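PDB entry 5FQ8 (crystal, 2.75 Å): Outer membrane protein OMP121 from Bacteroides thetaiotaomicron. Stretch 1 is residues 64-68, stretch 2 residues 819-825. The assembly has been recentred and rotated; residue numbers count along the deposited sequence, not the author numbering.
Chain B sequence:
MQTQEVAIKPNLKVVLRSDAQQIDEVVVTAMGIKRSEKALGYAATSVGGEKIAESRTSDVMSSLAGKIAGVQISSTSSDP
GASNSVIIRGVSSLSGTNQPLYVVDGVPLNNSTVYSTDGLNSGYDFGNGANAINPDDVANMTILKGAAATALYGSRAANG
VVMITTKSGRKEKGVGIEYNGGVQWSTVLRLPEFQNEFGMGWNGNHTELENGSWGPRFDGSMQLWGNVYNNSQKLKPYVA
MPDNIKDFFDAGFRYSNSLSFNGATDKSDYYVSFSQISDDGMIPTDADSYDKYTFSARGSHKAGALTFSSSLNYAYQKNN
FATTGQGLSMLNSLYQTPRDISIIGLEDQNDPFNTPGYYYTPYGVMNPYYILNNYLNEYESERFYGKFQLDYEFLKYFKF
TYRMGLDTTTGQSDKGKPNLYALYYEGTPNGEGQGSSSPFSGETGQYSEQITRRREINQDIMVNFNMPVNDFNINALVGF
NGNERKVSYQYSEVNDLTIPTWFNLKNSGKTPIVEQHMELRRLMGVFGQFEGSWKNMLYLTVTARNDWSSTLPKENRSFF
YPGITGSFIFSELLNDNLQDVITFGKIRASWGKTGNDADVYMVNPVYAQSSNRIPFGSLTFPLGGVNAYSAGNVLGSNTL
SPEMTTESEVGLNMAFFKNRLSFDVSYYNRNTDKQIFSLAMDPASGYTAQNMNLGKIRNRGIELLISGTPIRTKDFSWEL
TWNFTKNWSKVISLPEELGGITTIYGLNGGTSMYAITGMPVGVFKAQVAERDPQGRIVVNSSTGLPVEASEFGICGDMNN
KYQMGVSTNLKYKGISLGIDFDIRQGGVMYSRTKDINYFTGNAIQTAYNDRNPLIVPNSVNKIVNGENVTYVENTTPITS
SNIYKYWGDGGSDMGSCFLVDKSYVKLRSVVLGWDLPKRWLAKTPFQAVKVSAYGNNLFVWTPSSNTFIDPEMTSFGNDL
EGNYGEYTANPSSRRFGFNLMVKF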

# COMPACT_ATOMS: atom_id res chain seq x y z
N LEU B 64 16.17 -10.97 -36.15
CA LEU B 64 16.74 -10.04 -37.11
C LEU B 64 17.91 -9.25 -36.54
O LEU B 64 18.29 -8.23 -37.13
CB LEU B 64 15.66 -9.08 -37.60
CG LEU B 64 14.44 -9.81 -38.13
CD1 LEU B 64 13.31 -8.87 -38.38
CD2 LEU B 64 14.84 -10.49 -39.41
N ALA B 65 18.50 -9.67 -35.43
CA ALA B 65 19.64 -8.95 -34.88
C ALA B 65 20.82 -9.03 -35.85
O ALA B 65 21.33 -10.11 -36.15
CB ALA B 65 20.00 -9.52 -33.51
N GLY B 66 21.24 -7.87 -36.34
CA GLY B 66 22.38 -7.81 -37.23
C GLY B 66 22.13 -8.30 -38.64
O GLY B 66 23.07 -8.70 -39.32
N LYS B 67 20.88 -8.29 -39.09
CA LYS B 67 20.55 -8.79 -40.42
C LYS B 67 20.06 -7.71 -41.36
O LYS B 67 19.76 -8.01 -42.51
CB LYS B 67 19.48 -9.88 -40.33
CG LYS B 67 19.90 -11.13 -39.58
CD LYS B 67 18.89 -12.24 -39.77
CE LYS B 67 19.46 -13.62 -39.42
NZ LYS B 67 19.97 -13.69 -38.02
N ILE B 68 19.97 -6.46 -40.91
CA ILE B 68 19.39 -5.38 -41.70
C ILE B 68 20.16 -4.10 -41.42
O ILE B 68 20.38 -3.74 -40.26
CB ILE B 68 17.90 -5.17 -41.37
CG1 ILE B 68 17.11 -6.44 -41.65
CG2 ILE B 68 17.34 -4.05 -42.20
CD1 ILE B 68 15.69 -6.31 -41.32
N ILE B 819 23.67 -19.40 -41.57
CA ILE B 819 24.69 -19.03 -40.60
C ILE B 819 24.83 -17.52 -40.67
O ILE B 819 25.21 -16.98 -41.71
CB ILE B 819 26.04 -19.70 -40.89
CG1 ILE B 819 25.88 -21.20 -40.84
CG2 ILE B 819 27.02 -19.30 -39.84
CD1 ILE B 819 27.17 -21.94 -40.92
N ASP B 820 24.51 -16.84 -39.58
CA ASP B 820 24.58 -15.39 -39.54
C ASP B 820 25.55 -14.94 -38.45
O ASP B 820 25.55 -15.48 -37.35
CB ASP B 820 23.20 -14.80 -39.32
CG ASP B 820 22.21 -15.35 -40.27
OD1 ASP B 820 21.82 -16.51 -40.09
OD2 ASP B 820 21.84 -14.63 -41.22
N PHE B 821 26.36 -13.95 -38.78
CA PHE B 821 27.32 -13.38 -37.85
C PHE B 821 26.96 -11.93 -37.63
O PHE B 821 26.66 -11.22 -38.58
CB PHE B 821 28.75 -13.49 -38.37
CG PHE B 821 29.30 -14.86 -38.28
CD1 PHE B 821 29.06 -15.77 -39.27
CD2 PHE B 821 30.03 -15.24 -37.20
CE1 PHE B 821 29.55 -17.03 -39.18
CE2 PHE B 821 30.52 -16.50 -37.10
CZ PHE B 821 30.28 -17.40 -38.09
N ASP B 822 26.95 -11.52 -36.37
CA ASP B 822 26.71 -10.14 -36.00
C ASP B 822 28.04 -9.53 -35.63
O ASP B 822 28.80 -10.13 -34.87
CB ASP B 822 25.73 -10.04 -34.83
CG ASP B 822 24.91 -8.79 -34.86
OD1 ASP B 822 25.40 -7.76 -35.37
OD2 ASP B 822 23.76 -8.83 -34.39
N ILE B 823 28.34 -8.37 -36.19
CA ILE B 823 29.62 -7.73 -35.94
C ILE B 823 29.39 -6.27 -35.65
O ILE B 823 28.99 -5.51 -36.53
CB ILE B 823 30.60 -7.89 -37.10
CG1 ILE B 823 30.95 -9.36 -37.28
CG2 ILE B 823 31.85 -7.12 -36.82
CD1 ILE B 823 30.13 -10.02 -38.31
N ARG B 824 29.64 -5.87 -34.41
CA ARG B 824 29.46 -4.50 -33.96
C ARG B 824 30.73 -4.08 -33.26
O ARG B 824 31.20 -4.79 -32.37
CB ARG B 824 28.27 -4.36 -33.01
CG ARG B 824 27.07 -5.20 -33.40
CD ARG B 824 25.88 -4.94 -32.54
NE ARG B 824 24.77 -5.72 -33.02
CZ ARG B 824 23.53 -5.64 -32.56
NH1 ARG B 824 23.24 -4.80 -31.59
NH2 ARG B 824 22.59 -6.40 -33.08
N GLN B 825 31.29 -2.95 -33.68
CA GLN B 825 32.61 -2.55 -33.25
C GLN B 825 32.58 -1.11 -32.80
O GLN B 825 32.11 -0.23 -33.53
CB GLN B 825 33.63 -2.71 -34.38
CG GLN B 825 33.93 -4.15 -34.73
CD GLN B 825 34.84 -4.82 -33.73
OE1 GLN B 825 35.62 -4.16 -33.05
NE2 GLN B 825 34.75 -6.15 -33.64

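A tight turn can settle against the side of a β-strand without borrowing any of the strand's hydrogen bonds, and the contact between residues 64-68 and 819-825 of OMP121 illustrates how. The first stretch has no regular helix or strand; its defining feature is a type II β turn from Leu64 to Lys67, closed by a backbone hydrogen bond from Lys67 N to Leu64 O (3.2 Å). The second stretch is strand throughout and belongs to a strand that begins earlier in the chain. More than 750 residues separate any two residues that touch, so the contact is purely a product of the fold. The backbones come nearest at Gly66 and Asp822, whose CA atoms lie 5.1 Å apart, and the buried surface is small, 224 Å² summed over both sides.

That close approach depends on the corner of the turn being glycine. Gly66 has phi/psi of 74/23, and positive phi by itself favours glycine, as is usual at the third position of a type II turn. Here the surroundings add a second constraint. A CB at Gly66 would point toward the strand and fall about 2.2 Å from Asp822 CG, a clear clash. With no side chain in the way, Gly66 CA packs 3.3 Å from Asp822 OD2.

The alternation of the strand decides which CA-to-CB bonds face the turn. Asp820 and Asp822 direct their CA-to-CB bonds toward the turn, whereas those of Phe821 and Ile823 point away. Arg824 starts sideways, but its extended side chain brings its end nearer the turn. Within the strand it pairs with Asp822 in a two-pronged arrangement: Arg824 NE donates to Asp822 OD1 at 3.2 Å, almost linearly, and Arg824 NH2 to Asp822 OD2 at 3.0 Å, forming a salt bridge. The guanidinium and carboxylate thus hold each other in place where the turn packs. Ala65 CB lies at the guanidinium edge, 4.1 Å from Arg824 NH2, and Gly66 N is 3.8 Å from that same NH2 atom.

Proximity of polar atoms should not be mistaken for bonding. Ala65 O and Asp822 OD2 are 3.3 Å apart, but both are acceptors. Gly66 N is also 3.3 Å from Asp822 OD2, yet the angle is too poor for a hydrogen bond. Indeed, no hydrogen bond crosses between the stretches, and Asp822 OD2 is also hydrogen-bonded elsewhere in the structure.

The charged link across the contact is supplied by Lys67. Its CA-to-CB bond runs sideways, but the side chain continues through m, t, t and p rotamers so that its end comes nearer the strand. Lys67 NZ forms a long salt bridge with Asp820 OD2 at 3.8 Å, while Lys67 CE is closer to Asp820 OD2, at 3.2 Å. That oxygen sits too close to an atom elsewhere in the model, so its place is less sure and the distances deserve caution. The general lesson is that a glycine corner can let a turn come close to a strand, while a long salt bridge links the two without any hydrogen bond between them.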